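Local structure of coelenterazine-binding protein with bound coelenterazine (Renilla muelleri, 2HPS) at residues R9-H12 against L13-K17; V78-A81 against A82-T86. The protein binds coelenterazine, the luciferin of the sea pansy, and probably makes it available to luciferase and oxygen only when calcium is bound. All coordinates share one frame; numbering follows the deposited sequence.

Interaction 1: residues R9-H12 against L13-K17; sequences RAYH and LRKMK
R9 O takes the N-H of L13 at 2.9 Å, the first of four successive i to i+4 bonds of an alpha helix, followed by A10 to R14, Y11 to K15 and H12 to M16. Two salt bridges leave this turn, R9 NH2 to D87 OD1 of helix 78-91 and R14 NH1 to D186 OD2. On one flank K15 runs across the Y11 ring: its CG lies over one face, 4.2 Å from the ring centroid, a CH-pi contact, and its CD comes to 3.6 Å from Y11 CE2. A bend at chi3 (-63°) then carries K15 NZ past the ring to the carbonyl oxygens of G170 and F167, while Y11 OH is hydrogen-bonded to N178 OD1. H12 CE1 meets M16 CG at 3.5 Å, and M16 SE sits obliquely to the imidazole. Both imidazole nitrogens are hydrogen-bonded, ND1 to T86 OG1 and NE2 to L168 O. A leucine in place of H12 would probably leave T86 OG1 and L168 O without this shared partner. L13 CD1 packs on R9 CG at 3.9 Å. Helix 6-21 packs on helix 78-91 through L13 and M16 and on helix 175-180 through Y11 and K15, and H12 and K15 tie it to the end of helix 157-169.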
ATOM      1  N   ARG A   9      -5.526  18.644   0.671  1.00 12.68           N
ATOM      2  CA  ARG A   9      -5.062  18.005   1.900  1.00 12.22           C
ATOM      3  C   ARG A   9      -6.130  17.041   2.426  1.00 11.71           C
ATOM      4  O   ARG A   9      -5.811  15.931   2.853  1.00 11.15           O
ATOM      5  CB  ARG A   9      -4.682  19.028   2.969  1.00 12.76           C
ATOM      6  CG  ARG A   9      -4.132  18.347   4.227  1.00 14.11           C
ATOM      7  CD  ARG A   9      -3.630  19.348   5.239  1.00 15.50           C
ATOM      8  NE  ARG A   9      -3.106  18.668   6.429  1.00 14.77           N
ATOM      9  CZ  ARG A   9      -1.887  18.141   6.558  1.00 17.33           C
ATOM     10  NH1 ARG A   9      -0.991  18.205   5.570  1.00 16.89           N
ATOM     11  NH2 ARG A   9      -1.558  17.544   7.699  1.00 15.16           N
ATOM     12  N   ALA A  10      -7.394  17.466   2.373  1.00 11.21           N
ATOM     13  CA  ALA A  10      -8.497  16.612   2.832  1.00 11.01           C
ATOM     14  C   ALA A  10      -8.510  15.292   2.083  1.00 10.64           C
ATOM     15  O   ALA A  10      -8.594  14.225   2.696  1.00 10.69           O
ATOM     16  CB  ALA A  10      -9.853  17.333   2.666  1.00 10.89           C
ATOM     17  N   TYR A  11      -8.392  15.367   0.755  1.00 11.36           N
ATOM     18  CA  TYR A  11      -8.462  14.168  -0.073  1.00 11.31           C
ATOM     19  C   TYR A  11      -7.247  13.261   0.188  1.00 11.50           C
ATOM     20  O   TYR A  11      -7.385  12.049   0.333  1.00 10.58           O
ATOM     21  CB  TYR A  11      -8.573  14.549  -1.559  1.00 10.96           C
ATOM     22  CG  TYR A  11      -8.573  13.335  -2.460  1.00 11.56           C
ATOM     23  CD1 TYR A  11      -9.621  12.403  -2.405  1.00 11.85           C
ATOM     24  CD2 TYR A  11      -7.490  13.071  -3.301  1.00 12.04           C
ATOM     25  CE1 TYR A  11      -9.615  11.252  -3.209  1.00 12.34           C
ATOM     26  CE2 TYR A  11      -7.470  11.927  -4.096  1.00 11.78           C
ATOM     27  CZ  TYR A  11      -8.523  11.021  -4.045  1.00 12.45           C
ATOM     28  OH  TYR A  11      -8.514   9.899  -4.843  1.00 13.74           O
ATOM     29  N   HIS A  12      -6.059  13.861   0.257  1.00 11.15           N
ATOM     30  CA  HIS A  12      -4.856  13.063   0.510  1.00 11.07           C
ATOM     31  C   HIS A  12      -4.927  12.367   1.859  1.00 10.72           C
ATOM     32  O   HIS A  12      -4.635  11.167   1.959  1.00 10.43           O
ATOM     33  CB  HIS A  12      -3.580  13.893   0.399  1.00 11.56           C
ATOM     34  CG  HIS A  12      -2.363  13.050   0.232  1.00 11.87           C
ATOM     35  ND1 HIS A  12      -1.696  12.487   1.299  1.00 12.27           N
ATOM     36  CD2 HIS A  12      -1.736  12.608  -0.886  1.00 12.95           C
ATOM     37  CE1 HIS A  12      -0.704  11.739   0.844  1.00 13.00           C
ATOM     38  NE2 HIS A  12      -0.696  11.810  -0.475  1.00 13.08           N
ATOM     39  N   LEU A  13      -5.383  13.084   2.889  1.00 10.71           N
ATOM     40  CA  LEU A  13      -5.552  12.441   4.204  1.00 11.13           C
ATOM     41  C   LEU A  13      -6.574  11.316   4.182  1.00 11.30           C
ATOM     42  O   LEU A  13      -6.437  10.329   4.909  1.00 11.81           O
ATOM     43  CB  LEU A  13      -5.968  13.475   5.262  1.00 10.97           C
ATOM     44  CG  LEU A  13      -4.913  14.477   5.724  1.00 11.68           C
ATOM     45  CD1 LEU A  13      -5.585  15.597   6.538  1.00 13.83           C
ATOM     46  CD2 LEU A  13      -3.871  13.758   6.598  1.00 13.13           C
ATOM     47  N   ARG A  14      -7.644  11.503   3.409  1.00 10.99           N
ATOM     48  CA  ARG A  14      -8.668  10.466   3.234  1.00 10.70           C
ATOM     49  C   ARG A  14      -8.072   9.203   2.626  1.00 10.38           C
ATOM     50  O   ARG A  14      -8.334   8.096   3.109  1.00 10.56           O
ATOM     51  CB  ARG A  14      -9.817  10.988   2.376  1.00 10.68           C
ATOM     52  CG  ARG A  14     -11.005  10.024   2.264  1.00 11.36           C
ATOM     53  CD  ARG A  14     -12.160  10.704   1.487  1.00 11.20           C
ATOM     54  NE  ARG A  14     -13.298   9.806   1.316  1.00 11.37           N
ATOM     55  CZ  ARG A  14     -14.275   9.633   2.201  1.00 14.25           C
ATOM     56  NH1 ARG A  14     -14.261  10.290   3.367  1.00 13.79           N
ATOM     57  NH2 ARG A  14     -15.266   8.769   1.924  1.00 14.13           N
ATOM     58  N   LYS A  15      -7.209   9.381   1.622  1.00 10.69           N
ATOM     59  CA  LYS A  15      -6.490   8.266   1.048  1.00 10.44           C
ATOM     60  C   LYS A  15      -5.610   7.598   2.106  1.00 10.83           C
ATOM     61  O   LYS A  15      -5.635   6.375   2.261  1.00 10.71           O
ATOM     62  CB  LYS A  15      -5.650   8.726  -0.136  1.00 10.14           C
ATOM     63  CG  LYS A  15      -6.476   9.071  -1.390  1.00 11.04           C
ATOM     64  CD  LYS A  15      -5.597   9.244  -2.618  1.00 11.92           C
ATOM     65  CE  LYS A  15      -4.614  10.420  -2.495  1.00 11.80           C
ATOM     66  NZ  LYS A  15      -3.756  10.589  -3.760  1.00 11.41           N
HETATM   67  N   MSE A  16      -4.856   8.406   2.840  1.00 10.80           N
HETATM   68  CA  MSE A  16      -3.905   7.853   3.811  1.00 11.96           C
HETATM   69  C   MSE A  16      -4.624   7.142   4.964  1.00 11.95           C
HETATM   70  O   MSE A  16      -4.166   6.118   5.452  1.00 11.75           O
HETATM   71  CB  MSE A  16      -2.947   8.919   4.333  1.00 12.83           C
HETATM   72  CG  MSE A  16      -2.045   9.534   3.280  1.00 13.63           C
HETATM   73 SE   MSE A  16      -0.982   8.179   2.271  1.00 21.82          SE
HETATM   74  CE  MSE A  16      -2.008   8.239   0.521  1.00 14.84           C
ATOM     75  N   LYS A  17      -5.760   7.678   5.399  1.00 11.51           N
ATOM     76  CA  LYS A  17      -6.534   7.003   6.440  1.00 12.02           C
ATOM     77  C   LYS A  17      -7.060   5.627   5.975  1.00 11.58           C
ATOM     78  O   LYS A  17      -7.144   4.669   6.752  1.00 11.73           O
ATOM     79  CB  LYS A  17      -7.691   7.900   6.928  1.00 12.61           C
ATOM     80  CG  LYS A  17      -8.351   7.358   8.208  1.00 12.91           C
ATOM     81  CD  LYS A  17      -9.521   8.214   8.735  1.00 14.78           C
ATOM     82  CE  LYS A  17     -10.238   7.456   9.864  1.00 18.57           C
ATOM     83  NZ  LYS A  17     -11.417   8.239  10.359  1.00 20.64           N
TER

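Interaction 2: residues V78-A81 against A82-T86; sequences VEEA and AVNAT
V78 O and A82 N, 2.9 Å apart, open a run of four i to i+4 hydrogen bonds that continues from E79 to V83, E80 to N84 and A81 to A85. This is the first part of helix 78-91, which follows strand 75-77 as the second helix of a helix-loop-helix unit of EF-hand type; that strand pairs antiparallel with strand 30-32 of the first EF-hand. The side chain of E79 sets out with CG anti to the backbone N (chi1 179°), and a bend at chi2 (63°) turns the carboxylate forward along the helix, toward A82 and V83. There OE2 rests 3.6 Å from A82 CB and OE1 3.9 Å from V83 CG2, contacts of packing in which the charged group lies against methyls; the E79 side chain also touches that of K17 on helix 6-21. V83 CG2 in turn leans on E79 O at 3.4 Å. A81 packs on M20 of helix 6-21, on I31 and on I76, while A82 CB lies close to the carbonyl oxygens of V78 and E79. V78 too touches I31, so this first turn sits against both strands of the small sheet. On another flank, N84 places CG beside its backbone N (chi1 -68°), where CG is 3.3 Å from E80 O; ND2 gives a hydrogen bond to L68 O, at the end of helix 51-68. One water joins E80 and N84 across a single turn, donating to E80 OE2 at 2.8 Å and accepting from N84 ND2 at 3.0 Å.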
ATOM      1  N   VAL A  78      -5.255   5.641  13.883  1.00 19.36           N
ATOM      2  CA  VAL A  78      -5.164   5.601  12.424  1.00 19.60           C
ATOM      3  C   VAL A  78      -5.123   6.996  11.781  1.00 19.69           C
ATOM      4  O   VAL A  78      -4.414   7.188  10.802  1.00 19.76           O
ATOM      5  CB  VAL A  78      -6.250   4.703  11.774  1.00 19.10           C
ATOM      6  CG1 VAL A  78      -6.096   3.262  12.280  1.00 18.96           C
ATOM      7  CG2 VAL A  78      -7.662   5.256  12.039  1.00 21.88           C
ATOM      8  N   GLU A  79      -5.838   7.981  12.338  1.00 20.58           N
ATOM      9  CA  GLU A  79      -5.773   9.322  11.735  1.00 20.96           C
ATOM     10  C   GLU A  79      -4.447  10.037  12.029  1.00 19.90           C
ATOM     11  O   GLU A  79      -3.960  10.782  11.169  1.00 19.75           O
ATOM     12  CB  GLU A  79      -7.025  10.198  12.007  1.00 22.05           C
ATOM     13  CG  GLU A  79      -7.004  11.659  11.415  1.00 23.63           C
ATOM     14  CD  GLU A  79      -6.938  11.796   9.860  1.00 31.21           C
ATOM     15  OE1 GLU A  79      -6.771  12.947   9.378  1.00 32.42           O
ATOM     16  OE2 GLU A  79      -7.066  10.804   9.103  1.00 32.59           O
ATOM     17  N   GLU A  80      -3.850   9.793  13.200  1.00 19.80           N
ATOM     18  CA  GLU A  80      -2.520  10.357  13.488  1.00 19.60           C
ATOM     19  C   GLU A  80      -1.470   9.790  12.517  1.00 17.94           C
ATOM     20  O   GLU A  80      -0.640  10.540  11.985  1.00 17.38           O
ATOM     21  CB  GLU A  80      -2.094  10.117  14.935  1.00 19.86           C
ATOM     22  CG  GLU A  80      -0.779  10.800  15.325  1.00 22.17           C
ATOM     23  CD  GLU A  80      -0.468  10.700  16.819  1.00 22.97           C
ATOM     24  OE1 GLU A  80      -1.414  10.727  17.636  1.00 27.08           O
ATOM     25  OE2 GLU A  80       0.721  10.601  17.175  1.00 27.89           O
ATOM     26  N   ALA A  81      -1.527   8.480  12.280  1.00 16.91           N
ATOM     27  CA  ALA A  81      -0.636   7.847  11.303  1.00 16.17           C
ATOM     28  C   ALA A  81      -0.888   8.378   9.891  1.00 15.82           C
ATOM     29  O   ALA A  81       0.063   8.584   9.124  1.00 15.21           O
ATOM     30  CB  ALA A  81      -0.789   6.326  11.343  1.00 16.02           C
ATOM     31  N   ALA A  82      -2.163   8.604   9.553  1.00 15.22           N
ATOM     32  CA  ALA A  82      -2.522   9.192   8.256  1.00 14.99           C
ATOM     33  C   ALA A  82      -1.916  10.593   8.073  1.00 14.72           C
ATOM     34  O   ALA A  82      -1.362  10.911   7.029  1.00 14.74           O
ATOM     35  CB  ALA A  82      -4.053   9.218   8.059  1.00 15.38           C
ATOM     36  N   VAL A  83      -1.995  11.424   9.109  1.00 14.31           N
ATOM     37  CA  VAL A  83      -1.372  12.735   9.058  1.00 13.95           C
ATOM     38  C   VAL A  83       0.150  12.616   8.830  1.00 14.16           C
ATOM     39  O   VAL A  83       0.724  13.350   8.028  1.00 13.68           O
ATOM     40  CB  VAL A  83      -1.699  13.558  10.336  1.00 14.68           C
ATOM     41  CG1 VAL A  83      -0.782  14.730  10.435  1.00 13.08           C
ATOM     42  CG2 VAL A  83      -3.191  14.023  10.317  1.00 15.33           C
ATOM     43  N   ASN A  84       0.783  11.688   9.537  1.00 13.99           N
ATOM     44  CA  ASN A  84       2.226  11.458   9.380  1.00 13.83           C
ATOM     45  C   ASN A  84       2.578  11.043   7.948  1.00 13.78           C
ATOM     46  O   ASN A  84       3.560  11.533   7.387  1.00 14.57           O
ATOM     47  CB  ASN A  84       2.717  10.421  10.377  1.00 13.88           C
ATOM     48  CG  ASN A  84       2.672  10.924  11.820  1.00 14.72           C
ATOM     49  OD1 ASN A  84       2.664  12.134  12.072  1.00 18.49           O
ATOM     50  ND2 ASN A  84       2.661   9.996  12.760  1.00 16.33           N
ATOM     51  N   ALA A  85       1.744  10.183   7.360  1.00 13.73           N
ATOM     52  CA  ALA A  85       1.893   9.770   5.957  1.00 13.25           C
ATOM     53  C   ALA A  85       1.781  10.954   4.992  1.00 13.33           C
ATOM     54  O   ALA A  85       2.630  11.156   4.121  1.00 13.89           O
ATOM     55  CB  ALA A  85       0.832   8.674   5.611  1.00 14.08           C
ATOM     56  N   THR A  86       0.715  11.748   5.128  1.00 12.10           N
ATOM     57  CA  THR A  86       0.485  12.887   4.250  1.00 13.46           C
ATOM     58  C   THR A  86       1.611  13.907   4.389  1.00 14.43           C
ATOM     59  O   THR A  86       2.163  14.378   3.382  1.00 14.57           O
ATOM     60  CB  THR A  86      -0.902  13.507   4.559  1.00 12.37           C
ATOM     61  OG1 THR A  86      -1.908  12.545   4.184  1.00 11.97           O
ATOM     62  CG2 THR A  86      -1.118  14.833   3.801  1.00 12.99           C
TER
HETATM   63  O   HOH W   1       3.048  10.460  15.687  1.00 25.04           O

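Overall arrangement
Interactions 1 and 2 belong to two neighbouring helices, 6-21 and 78-91, and touch directly, their centres about 9 Å apart. T86 is the meeting point: its OG1 lies 2.9 Å from H12 ND1, a probable hydrogen bond, with M16 CG and L13 CD2 packed close by. One turn earlier on helix 78-91, A82 CB approaches K17 N to 3.5 Å, which fits the small side chain at that position. Residues of the two local contacts thus meet where the first helix of EF-hand 1 packs on the second helix of the EF-hand 2 unit. Neither lines the annotated calcium loops, but the side chains of M16 and A85 each come to about 8 Å from the bound coelenterazine derivative.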